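Local coordinates for acyl-CoA dehydrogenase (PDB 2PG0), which catalyses the FAD-dependent alpha,beta-dehydrogenation of acyl-CoA thioesters, introducing a double bond into the acyl chain, at the flavin-adenine dinucleotide site and the interface of chains A and B. Sequence-based numbering; all coordinates share one arbitrary frame. Chains: chain A/B/C, Acyl-CoA dehydrogenase.

Contact 1: the flavin-adenine dinucleotide site. Residues chain A 127, 129-130, 135-136, 160-162, 364, 367-368, 371, 373-374; chain B 274, 277, 281, 284, 287, 342-343, 345-346; chain C 285. With FAD (flavin-adenine dinucleotide), chain D.
FAD lies almost wholly buried in a site built from three chains: A holds the flavin and shares the AMP half with B, and C reaches the adenine edge. Hydrogen bonds read the polar rim of the isoalloxazine. Carbonyl O2 is gripped by the backbone N-H groups of A:Met129 and A:Thr130, N3 donates to A:Ile127 O, and O4 accepts from A:Thr162 N. Two threonine hydroxyls, each beside its own backbone N, reach the ring nitrogens: A:Thr130 OG1 lies 2.8 Å from FAD N1, and A:Thr162 OG1 3.0 Å from FAD N5. The donors at N1 and O2 would favour negative charge there in the reduced flavin.

Two aromatic residues flank the dimethylbenzene ring: A:Phe160 lays its CB methylene, not its phenyl ring, over one face. On the other, A:Tyr368, with chi1 in the crowded position (58°), directs its CD2 edge at this FAD ring, the planes 77° apart. At the adenine, the B:Phe284 ring stacks at 17°, its centre beneath N6A, while A:Met374 CE packs near C5A. The amide of C:Gln285, on an extended chain, brings NE2 2.9 Å from FAD N1A.

The alpha-phosphate is held by charge and hydroxyl. B:Arg274 NE makes a salt bridge of 2.7 Å to FAD O1A, almost in the guanidinium plane, and A:Ser136 OG donates to FAD O2A over 2.7 Å, joined there by the serine N-H and a water. At the ribose, the 2'-hydroxyl O2B meets A:Glu373 OE1 at 2.7 Å from above the carboxylate plane. B:Gln342 NE2 comes tip to tip onto the syn lone pair of A:Glu373 OE1 at 2.8 Å, fixing the acid across the subunit boundary.

Strand 125-128, the loop after it and the segment following strand 151-159 cradle the flavin, the start of helix 372-382 meets the ribose, and B supplies the turn from helix 319-343 into 3-10 helix 345-349 and the stretch 274-284 before helix 285-313.

Contact 2: the interface of chains A and B. Residues chain A 205-210, 360, 363-364; chain B 341, 348-351, 356, 360.
This patch of the two-fold A-B interface is a ring-in-slot joint sewn by main-chain bonds. The segment 205-210 of chain A runs antiparallel to 349-351 of chain B, forming a beta bridge between A:Lys207 and B:Met350. B:Glu351 N donates to A:Glu206 O over 2.8 Å, nearly straight at 171°, and A:Val208 N returns a bond of 2.9 Å to B:Tyr349 O.

Apolar packing centres on B:Tyr349, whose CG is anti to the backbone N (chi1 -154°), sending the ring into chain A. A:Val364 CB sits over the middle of one face and A:Val208 CB over the other, nearer the rim, so the ring is clamped between two branched carbons. A:Val208 CG2 continues onto B:Ala356 CB at 3.6 Å, and the B:Met341 side chain crosses A:Pro363 obliquely, its SD against the proline CB. B:Met350 CE lies alongside the A:Lys207 chain.

Charged groups are tied within their own chains. B:Arg360 takes B:Glu351 side-on, NE to OE2 at 2.8 Å and NH2 to OE1, which holds the carboxylate beside A:Val208. A:Arg360 NH1 meets A:Val208 O on a lone pair, and a water links that carbonyl to B:Glu351 OE2.

At the ring's tip, the phenol B:Tyr349 OH donates to A:Arg360 O over 2.7 Å, approaching from above the carbonyl plane.

Contact 1: the flavin-adenine dinucleotide site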
loop_
_atom_site.group_PDB
_atom_site.type_symbol
_atom_site.label_atom_id
_atom_site.label_comp_id
_atom_site.label_asym_id
_atom_site.label_seq_id
_atom_site.Cartn_x
_atom_site.Cartn_y
_atom_site.Cartn_z
ATOM N N ILE A 127 -23.846 19.388 -18.697
ATOM C CA ILE A 127 -23.075 20.533 -18.228
ATOM C C ILE A 127 -21.681 20.504 -18.862
ATOM O O ILE A 127 -21.032 19.448 -18.902
ATOM C CB ILE A 127 -23.054 20.618 -16.678
ATOM C CG1 ILE A 127 -22.368 21.911 -16.218
ATOM C CG2 ILE A 127 -22.453 19.336 -16.040
ATOM C CD1 ILE A 127 -22.799 22.382 -14.845
ATOM N N MET A 129 -18.073 22.262 -18.817
ATOM C CA MET A 129 -17.051 23.065 -18.145
ATOM C C MET A 129 -15.723 22.811 -18.876
ATOM O O MET A 129 -15.107 23.729 -19.423
ATOM C CB MET A 129 -16.894 22.632 -16.669
ATOM C CG MET A 129 -18.094 22.847 -15.716
ATOM S SD MET A 129 -17.837 22.102 -14.061
ATOM C CE MET A 129 -18.934 20.694 -14.168
ATOM N N THR A 130 -15.328 21.539 -18.908
ATOM C CA THR A 130 -14.012 21.092 -19.380
ATOM C C THR A 130 -13.722 21.413 -20.849
ATOM O O THR A 130 -14.584 21.257 -21.720
ATOM C CB THR A 130 -13.854 19.572 -19.123
ATOM O OG1 THR A 130 -14.166 19.304 -17.750
ATOM C CG2 THR A 130 -12.432 19.093 -19.417
ATOM N N GLY A 135 -9.113 21.428 -17.520
ATOM C CA GLY A 135 -10.113 20.646 -16.810
ATOM C C GLY A 135 -10.028 20.979 -15.338
ATOM O O GLY A 135 -10.887 21.687 -14.804
ATOM N N SER A 136 -8.977 20.480 -14.682
ATOM C CA SER A 136 -8.724 20.797 -13.270
ATOM C C SER A 136 -8.619 22.308 -13.049
ATOM O O SER A 136 -9.159 22.844 -12.072
ATOM C CB SER A 136 -7.443 20.113 -12.767
ATOM O OG SER A 136 -7.472 18.711 -13.001
ATOM N N PHE A 160 -15.216 15.915 -23.290
ATOM C CA PHE A 160 -15.696 14.884 -22.355
ATOM C C PHE A 160 -17.107 15.144 -21.803
ATOM O O PHE A 160 -17.367 14.891 -20.624
ATOM C CB PHE A 160 -14.752 14.720 -21.154
ATOM C CG PHE A 160 -13.301 14.560 -21.505
ATOM C CD1 PHE A 160 -12.872 13.534 -22.336
ATOM C CD2 PHE A 160 -12.354 15.411 -20.939
ATOM C CE1 PHE A 160 -11.512 13.380 -22.640
ATOM C CE2 PHE A 160 -10.999 15.262 -21.232
ATOM C CZ PHE A 160 -10.580 14.246 -22.077
ATOM N N ILE A 161 -18.029 15.620 -22.632
ATOM C CA ILE A 161 -19.338 16.017 -22.107
ATOM C C ILE A 161 -20.296 14.821 -21.998
ATOM O O ILE A 161 -20.664 14.208 -23.001
ATOM C CB ILE A 161 -19.965 17.188 -22.932
ATOM C CG1 ILE A 161 -19.018 18.402 -22.951
ATOM C CG2 ILE A 161 -21.376 17.563 -22.391
ATOM C CD1 ILE A 161 -18.399 18.790 -21.587
ATOM N N THR A 162 -20.673 14.496 -20.766
ATOM C CA THR A 162 -21.623 13.408 -20.481
ATOM C C THR A 162 -22.993 13.805 -21.064
ATOM O O THR A 162 -23.362 14.982 -21.013
ATOM C CB THR A 162 -21.703 13.161 -18.961
ATOM O OG1 THR A 162 -20.410 12.769 -18.479
ATOM C CG2 THR A 162 -22.710 12.054 -18.617
ATOM N N VAL A 364 -12.280 5.756 -14.055
ATOM C CA VAL A 364 -12.592 7.133 -14.435
ATOM C C VAL A 364 -13.242 7.922 -13.287
ATOM O O VAL A 364 -13.200 9.157 -13.275
ATOM C CB VAL A 364 -13.425 7.195 -15.752
ATOM C CG1 VAL A 364 -14.827 6.619 -15.560
ATOM C CG2 VAL A 364 -13.499 8.626 -16.265
ATOM N N ILE A 367 -11.188 10.505 -11.743
ATOM C CA ILE A 367 -10.825 11.596 -12.643
ATOM C C ILE A 367 -11.929 12.645 -12.739
ATOM O O ILE A 367 -11.668 13.835 -12.540
ATOM C CB ILE A 367 -10.419 11.059 -14.042
ATOM C CG1 ILE A 367 -9.141 10.216 -13.931
ATOM C CG2 ILE A 367 -10.193 12.205 -15.042
ATOM C CD1 ILE A 367 -8.846 9.351 -15.160
ATOM N N TYR A 368 -13.159 12.228 -13.028
ATOM C CA TYR A 368 -14.218 13.226 -13.236
ATOM C C TYR A 368 -14.829 13.743 -11.928
ATOM O O TYR A 368 -14.574 13.180 -10.859
ATOM C CB TYR A 368 -15.264 12.775 -14.271
ATOM C CG TYR A 368 -16.009 11.476 -14.010
ATOM C CD1 TYR A 368 -16.563 11.182 -12.758
ATOM C CD2 TYR A 368 -16.222 10.572 -15.048
ATOM C CE1 TYR A 368 -17.274 9.997 -12.541
ATOM C CE2 TYR A 368 -16.930 9.389 -14.842
ATOM C CZ TYR A 368 -17.451 9.110 -13.590
ATOM O OH TYR A 368 -18.153 7.938 -13.404
ATOM N N THR A 371 -10.447 15.696 -10.243
ATOM C CA THR A 371 -9.525 14.588 -10.001
ATOM C C THR A 371 -9.291 14.403 -8.505
ATOM O O THR A 371 -9.504 15.324 -7.710
ATOM C CB THR A 371 -8.144 14.811 -10.643
ATOM O OG1 THR A 371 -7.520 15.946 -10.024
ATOM C CG2 THR A 371 -8.262 15.027 -12.140
ATOM N N GLU A 373 -6.534 14.238 -7.083
ATOM C CA GLU A 373 -5.482 15.203 -6.732
ATOM C C GLU A 373 -6.113 16.544 -6.363
ATOM O O GLU A 373 -5.672 17.203 -5.414
ATOM C CB GLU A 373 -4.484 15.390 -7.878
ATOM C CG GLU A 373 -3.613 14.164 -8.180
ATOM C CD GLU A 373 -4.347 13.023 -8.892
ATOM O OE1 GLU A 373 -5.340 13.262 -9.631
ATOM O OE2 GLU A 373 -3.914 11.864 -8.701
ATOM N N MET A 374 -7.153 16.947 -7.101
ATOM C CA MET A 374 -7.883 18.166 -6.736
ATOM C C MET A 374 -8.629 18.016 -5.402
ATOM O O MET A 374 -8.715 18.966 -4.629
ATOM C CB MET A 374 -8.830 18.618 -7.863
ATOM C CG MET A 374 -8.120 19.110 -9.130
ATOM S SD MET A 374 -7.014 20.536 -8.893
ATOM C CE MET A 374 -5.426 19.748 -8.621
ATOM N N ARG B 274 1.946 18.752 -20.646
ATOM C CA ARG B 274 0.657 19.245 -20.170
ATOM C C ARG B 274 0.855 20.311 -19.094
ATOM O O ARG B 274 1.641 20.121 -18.170
ATOM C CB ARG B 274 -0.190 18.087 -19.638
ATOM C CG ARG B 274 -1.543 18.495 -19.068
ATOM C CD ARG B 274 -2.469 18.980 -20.169
ATOM N NE ARG B 274 -3.834 19.140 -19.681
ATOM C CZ ARG B 274 -4.861 19.493 -20.449
ATOM N NH1 ARG B 274 -4.672 19.731 -21.745
ATOM N NH2 ARG B 274 -6.073 19.611 -19.913
ATOM N N PHE B 277 -2.447 25.463 -14.044
ATOM C CA PHE B 277 -2.143 26.448 -12.990
ATOM C C PHE B 277 -0.780 27.132 -13.176
ATOM O O PHE B 277 -0.079 27.419 -12.197
ATOM C CB PHE B 277 -2.241 25.814 -11.591
ATOM C CG PHE B 277 -3.502 25.023 -11.364
ATOM C CD1 PHE B 277 -4.687 25.663 -11.018
ATOM C CD2 PHE B 277 -3.502 23.637 -11.492
ATOM C CE1 PHE B 277 -5.854 24.932 -10.803
ATOM C CE2 PHE B 277 -4.660 22.900 -11.284
ATOM C CZ PHE B 277 -5.841 23.551 -10.939
ATOM N N VAL B 281 2.531 19.964 -15.478
ATOM C CA VAL B 281 2.018 19.008 -14.487
ATOM C C VAL B 281 3.200 18.327 -13.753
ATOM O O VAL B 281 3.152 18.100 -12.529
ATOM C CB VAL B 281 1.071 17.983 -15.138
ATOM C CG1 VAL B 281 0.738 16.849 -14.171
ATOM C CG2 VAL B 281 -0.225 18.694 -15.599
ATOM N N PHE B 284 4.650 19.864 -10.343
ATOM C CA PHE B 284 4.017 19.725 -9.028
ATOM C C PHE B 284 4.697 18.629 -8.247
ATOM O O PHE B 284 4.975 17.560 -8.794
ATOM C CB PHE B 284 2.517 19.471 -9.156
ATOM C CG PHE B 284 1.785 20.618 -9.773
ATOM C CD1 PHE B 284 1.586 21.794 -9.050
ATOM C CD2 PHE B 284 1.350 20.554 -11.092
ATOM C CE1 PHE B 284 0.920 22.892 -9.635
ATOM C CE2 PHE B 284 0.679 21.640 -11.675
ATOM C CZ PHE B 284 0.478 22.803 -10.943
ATOM N N VAL B 287 3.544 14.982 -8.214
ATOM C CA VAL B 287 3.761 14.312 -9.500
ATOM C C VAL B 287 5.223 13.870 -9.630
ATOM O O VAL B 287 5.503 12.738 -10.049
ATOM C CB VAL B 287 3.345 15.218 -10.692
ATOM C CG1 VAL B 287 3.702 14.564 -12.031
ATOM C CG2 VAL B 287 1.821 15.533 -10.605
ATOM N N GLN B 342 -4.343 7.780 -14.366
ATOM C CA GLN B 342 -4.673 8.921 -13.504
ATOM C C GLN B 342 -3.964 10.215 -13.904
ATOM O O GLN B 342 -4.582 11.280 -13.967
ATOM C CB GLN B 342 -4.384 8.599 -12.038
ATOM C CG GLN B 342 -4.861 9.666 -11.046
ATOM C CD GLN B 342 -6.372 9.858 -11.045
ATOM O OE1 GLN B 342 -7.127 8.967 -11.444
ATOM N NE2 GLN B 342 -6.820 11.038 -10.607
ATOM N N LEU B 343 -2.670 10.107 -14.180
ATOM C CA LEU B 343 -1.850 11.273 -14.504
ATOM C C LEU B 343 -2.116 11.868 -15.901
ATOM O O LEU B 343 -1.699 12.992 -16.180
ATOM C CB LEU B 343 -0.361 10.946 -14.278
ATOM C CG LEU B 343 0.086 10.766 -12.814
ATOM C CD1 LEU B 343 1.494 10.164 -12.736
ATOM C CD2 LEU B 343 0.016 12.080 -12.011
ATOM N N GLY B 345 -5.240 12.320 -16.773
ATOM C CA GLY B 345 -6.598 12.864 -16.597
ATOM C C GLY B 345 -7.589 12.146 -17.499
ATOM O O GLY B 345 -7.454 10.953 -17.751
ATOM N N GLY B 346 -8.571 12.880 -18.023
ATOM C CA GLY B 346 -9.574 12.298 -18.919
ATOM C C GLY B 346 -9.002 11.587 -20.135
ATOM O O GLY B 346 -9.563 10.599 -20.607
ATOM N N GLN C 285 3.921 20.519 -1.417
ATOM C CA GLN C 285 2.703 19.818 -1.831
ATOM C C GLN C 285 2.636 18.367 -1.324
ATOM O O GLN C 285 1.563 17.902 -0.905
ATOM C CB GLN C 285 2.523 19.867 -3.345
ATOM C CG GLN C 285 1.089 19.487 -3.762
ATOM C CD GLN C 285 0.961 19.152 -5.232
ATOM O OE1 GLN C 285 1.824 18.487 -5.824
ATOM N NE2 GLN C 285 -0.137 19.607 -5.839
HETATM P PA FAD D . -5.829 17.729 -16.263
HETATM O O1A FAD D . -5.044 18.137 -17.474
HETATM O O2A FAD D . -6.496 18.884 -15.560
HETATM O O5B FAD D . -4.861 16.932 -15.243
HETATM C C5B FAD D . -4.093 15.827 -15.696
HETATM C C4B FAD D . -3.439 15.171 -14.479
HETATM O O4B FAD D . -2.621 16.131 -13.826
HETATM C C3B FAD D . -4.491 14.722 -13.466
HETATM O O3B FAD D . -4.103 13.516 -12.845
HETATM C C2B FAD D . -4.472 15.817 -12.427
HETATM O O2B FAD D . -4.929 15.393 -11.156
HETATM C C1B FAD D . -2.996 16.216 -12.460
HETATM N N9A FAD D . -2.817 17.565 -11.893
HETATM C C8A FAD D . -3.246 18.759 -12.421
HETATM N N7A FAD D . -2.897 19.749 -11.572
HETATM C C5A FAD D . -2.256 19.205 -10.513
HETATM C C6A FAD D . -1.695 19.760 -9.368
HETATM N N6A FAD D . -1.850 21.062 -9.112
HETATM N N1A FAD D . -1.100 18.931 -8.438
HETATM C C2A FAD D . -1.048 17.563 -8.636
HETATM N N3A FAD D . -1.596 17.014 -9.783
HETATM C C4A FAD D . -2.197 17.827 -10.701
HETATM N N1 FAD D . -16.341 17.617 -17.827
HETATM C C2 FAD D . -17.457 18.435 -17.850
HETATM O O2 FAD D . -17.320 19.655 -17.727
HETATM N N3 FAD D . -18.720 17.886 -18.025
HETATM C C4 FAD D . -18.866 16.522 -18.179
HETATM O O4 FAD D . -19.991 16.044 -18.348
HETATM C C4X FAD D . -17.740 15.693 -18.142
HETATM N N5 FAD D . -17.872 14.321 -18.290
HETATM C C5X FAD D . -16.761 13.499 -18.286
HETATM C C6 FAD D . -16.929 12.131 -18.462
HETATM C C7 FAD D . -15.818 11.291 -18.452
HETATM C C7M FAD D . -16.054 9.818 -18.634
HETATM C C8 FAD D . -14.532 11.833 -18.268
HETATM C C8M FAD D . -13.289 10.989 -18.247
HETATM C C9 FAD D . -14.370 13.202 -18.102
HETATM C C9A FAD D . -15.483 14.048 -18.103
HETATM N N10 FAD D . -15.342 15.427 -17.925
HETATM C C10 FAD D . -16.466 16.247 -17.966
HETATM C "C1'" FAD D . -13.996 16.058 -17.641
HETATM C "C2'" FAD D . -13.350 15.722 -16.286
HETATM O "O2'" FAD D . -13.932 16.411 -15.199
HETATM C "C3'" FAD D . -11.873 16.088 -16.396
HETATM O "O3'" FAD D . -11.262 15.068 -17.157
HETATM C "C4'" FAD D . -11.149 16.252 -15.051
HETATM O "O4'" FAD D . -11.604 17.388 -14.339
HETATM C "C5'" FAD D . -9.634 16.359 -15.226
HETATM O "O5'" FAD D . -9.301 17.350 -16.182
HETATM P P FAD D . -8.310 16.966 -17.386
HETATM O O1P FAD D . -8.795 15.724 -18.089
HETATM O O2P FAD D . -8.178 18.132 -18.326
HETATM O O3P FAD D . -6.901 16.600 -16.681
HETATM O O HOH W 1 -22.704 16.778 -18.989
HETATM O O HOH W 2 -10.054 17.969 -12.030
HETATM O O HOH W 3 -6.567 21.594 -16.191
#

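Contact 2: the interface of chains A and B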
loop_
_atom_site.group_PDB
_atom_site.type_symbol
_atom_site.label_atom_id
_atom_site.label_comp_id
_atom_site.label_asym_id
_atom_site.label_seq_id
_atom_site.Cartn_x
_atom_site.Cartn_y
_atom_site.Cartn_z
ATOM N N LEU A 205 -17.185 9.708 -28.306
ATOM C CA LEU A 205 -15.808 9.379 -27.950
ATOM C C LEU A 205 -15.673 7.903 -27.617
ATOM O O LEU A 205 -16.480 7.362 -26.866
ATOM C CB LEU A 205 -15.352 10.242 -26.768
ATOM C CG LEU A 205 -15.217 11.748 -27.047
ATOM C CD1 LEU A 205 -15.172 12.566 -25.760
ATOM C CD2 LEU A 205 -14.002 12.034 -27.915
ATOM N N GLU A 206 -14.664 7.257 -28.190
ATOM C CA GLU A 206 -14.337 5.874 -27.821
ATOM C C GLU A 206 -13.527 5.855 -26.522
ATOM O O GLU A 206 -12.425 6.407 -26.456
ATOM C CB GLU A 206 -13.560 5.169 -28.937
ATOM C CG GLU A 206 -14.389 4.841 -30.174
ATOM C CD GLU A 206 -13.622 4.003 -31.196
ATOM O OE1 GLU A 206 -12.380 3.854 -31.059
ATOM O OE2 GLU A 206 -14.264 3.489 -32.143
ATOM N N LYS A 207 -14.073 5.201 -25.502
ATOM C CA LYS A 207 -13.469 5.204 -24.164
ATOM C C LYS A 207 -13.139 3.785 -23.676
ATOM O O LYS A 207 -13.623 2.797 -24.239
ATOM C CB LYS A 207 -14.407 5.894 -23.169
ATOM C CG LYS A 207 -15.113 7.156 -23.704
ATOM C CD LYS A 207 -15.979 7.827 -22.627
ATOM C CE LYS A 207 -17.135 6.931 -22.144
ATOM N NZ LYS A 207 -18.086 6.627 -23.242
ATOM N N VAL A 208 -12.322 3.696 -22.629
ATOM C CA VAL A 208 -11.978 2.410 -21.994
ATOM C C VAL A 208 -13.235 1.691 -21.494
ATOM O O VAL A 208 -13.347 0.476 -21.616
ATOM C CB VAL A 208 -10.980 2.610 -20.823
ATOM C CG1 VAL A 208 -10.816 1.328 -20.001
ATOM C CG2 VAL A 208 -9.624 3.091 -21.370
ATOM N N GLY A 209 -14.170 2.462 -20.948
ATOM C CA GLY A 209 -15.444 1.935 -20.455
ATOM C C GLY A 209 -16.548 2.973 -20.538
ATOM O O GLY A 209 -16.453 3.917 -21.327
ATOM N N LEU A 210 -17.593 2.791 -19.724
ATOM C CA LEU A 210 -18.830 3.577 -19.825
ATOM C C LEU A 210 -19.291 3.587 -21.284
ATOM O O LEU A 210 -19.682 4.620 -21.825
ATOM C CB LEU A 210 -18.628 5.006 -19.276
ATOM C CG LEU A 210 -18.886 5.282 -17.786
ATOM C CD1 LEU A 210 -18.020 4.414 -16.891
ATOM C CD2 LEU A 210 -18.674 6.763 -17.439
ATOM N N ARG A 360 -13.411 -2.083 -16.114
ATOM C CA ARG A 360 -13.146 -1.018 -17.096
ATOM C C ARG A 360 -13.871 0.284 -16.758
ATOM O O ARG A 360 -13.394 1.364 -17.099
ATOM C CB ARG A 360 -13.530 -1.466 -18.512
ATOM C CG ARG A 360 -12.571 -2.491 -19.139
ATOM C CD ARG A 360 -12.885 -2.744 -20.608
ATOM N NE ARG A 360 -14.141 -3.479 -20.770
ATOM C CZ ARG A 360 -15.319 -2.916 -21.021
ATOM N NH1 ARG A 360 -15.421 -1.597 -21.149
ATOM N NH2 ARG A 360 -16.401 -3.682 -21.139
ATOM N N PRO A 363 -12.267 3.116 -13.149
ATOM C CA PRO A 363 -11.121 3.995 -12.843
ATOM C C PRO A 363 -11.327 5.475 -13.171
ATOM O O PRO A 363 -10.662 6.348 -12.578
ATOM C CB PRO A 363 -9.974 3.382 -13.652
ATOM C CG PRO A 363 -10.619 2.645 -14.753
ATOM C CD PRO A 363 -11.968 2.189 -14.258
ATOM N N VAL A 364 -12.280 5.756 -14.055
ATOM C CA VAL A 364 -12.592 7.133 -14.435
ATOM C C VAL A 364 -13.242 7.922 -13.287
ATOM O O VAL A 364 -13.200 9.157 -13.275
ATOM C CB VAL A 364 -13.425 7.195 -15.752
ATOM C CG1 VAL A 364 -14.827 6.619 -15.560
ATOM C CG2 VAL A 364 -13.499 8.626 -16.265
ATOM N N MET B 341 -2.843 6.078 -16.108
ATOM C CA MET B 341 -4.188 6.552 -16.469
ATOM C C MET B 341 -4.519 7.823 -15.682
ATOM O O MET B 341 -4.912 8.829 -16.267
ATOM C CB MET B 341 -5.288 5.490 -16.266
ATOM C CG MET B 341 -6.702 5.956 -16.768
ATOM S SD MET B 341 -7.977 4.767 -16.260
ATOM C CE MET B 341 -7.818 3.679 -17.674
ATOM N N GLY B 348 -6.423 9.734 -20.373
ATOM C CA GLY B 348 -6.024 8.356 -20.036
ATOM C C GLY B 348 -7.137 7.333 -20.257
ATOM O O GLY B 348 -6.864 6.133 -20.430
ATOM N N TYR B 349 -8.376 7.825 -20.281
ATOM C CA TYR B 349 -9.584 7.004 -20.463
ATOM C C TYR B 349 -10.069 6.948 -21.924
ATOM O O TYR B 349 -11.049 6.256 -22.243
ATOM C CB TYR B 349 -10.701 7.530 -19.552
ATOM C CG TYR B 349 -11.724 6.485 -19.154
ATOM C CD1 TYR B 349 -11.362 5.396 -18.346
ATOM C CD2 TYR B 349 -13.050 6.579 -19.584
ATOM C CE1 TYR B 349 -12.296 4.429 -17.985
ATOM C CE2 TYR B 349 -13.990 5.616 -19.228
ATOM C CZ TYR B 349 -13.607 4.551 -18.430
ATOM O OH TYR B 349 -14.531 3.603 -18.067
ATOM N N MET B 350 -9.379 7.673 -22.801
ATOM C CA MET B 350 -9.747 7.784 -24.213
ATOM C C MET B 350 -8.959 6.781 -25.055
ATOM O O MET B 350 -7.733 6.701 -24.941
ATOM C CB MET B 350 -9.466 9.208 -24.705
ATOM C CG MET B 350 -10.331 10.297 -24.068
ATOM S SD MET B 350 -12.136 10.100 -24.300
ATOM C CE MET B 350 -12.643 9.814 -22.616
ATOM N N GLU B 351 -9.654 6.033 -25.912
ATOM C CA GLU B 351 -8.994 5.001 -26.720
ATOM C C GLU B 351 -8.060 5.557 -27.814
ATOM O O GLU B 351 -7.211 4.833 -28.333
ATOM C CB GLU B 351 -10.011 3.998 -27.277
ATOM C CG GLU B 351 -10.667 3.107 -26.205
ATOM C CD GLU B 351 -9.757 1.996 -25.683
ATOM O OE1 GLU B 351 -8.659 1.781 -26.248
ATOM O OE2 GLU B 351 -10.145 1.334 -24.693
ATOM N N ALA B 356 -4.447 4.025 -22.885
ATOM C CA ALA B 356 -5.710 3.319 -22.622
ATOM C C ALA B 356 -5.569 1.834 -22.944
ATOM O O ALA B 356 -5.961 0.979 -22.147
ATOM C CB ALA B 356 -6.849 3.935 -23.419
ATOM N N ARG B 360 -5.435 -1.563 -20.426
ATOM C CA ARG B 360 -6.292 -2.756 -20.580
ATOM C C ARG B 360 -5.484 -4.036 -20.781
ATOM O O ARG B 360 -5.925 -5.120 -20.396
ATOM C CB ARG B 360 -7.276 -2.589 -21.738
ATOM C CG ARG B 360 -8.394 -1.561 -21.501
ATOM C CD ARG B 360 -9.441 -1.607 -22.604
ATOM N NE ARG B 360 -8.941 -0.992 -23.831
ATOM C CZ ARG B 360 -8.433 -1.662 -24.861
ATOM N NH1 ARG B 360 -8.368 -2.993 -24.841
ATOM N NH2 ARG B 360 -7.995 -0.995 -25.918
HETATM O O HOH W 4 -12.450 -0.284 -24.217
#

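The centres of contact 1 and contact 2, taken over their C-alpha atoms, are about 14 Å apart, and A:Val364 belongs to both, lying between the flavin's methyl-bearing end and the neighbouring subunit. On chain B the same elements serve each: helix 319-343 ends in residues of both contacts, and the 3-10 helix 345-349 begins beside the pyrophosphate and ends in the interface. Cofactor binding and subunit pairing are therefore probably coupled, in keeping with the homotetramers typical of this family. Two-fold symmetry repeats contact 2 with the chains exchanged, while contact 1 additionally draws in chain C.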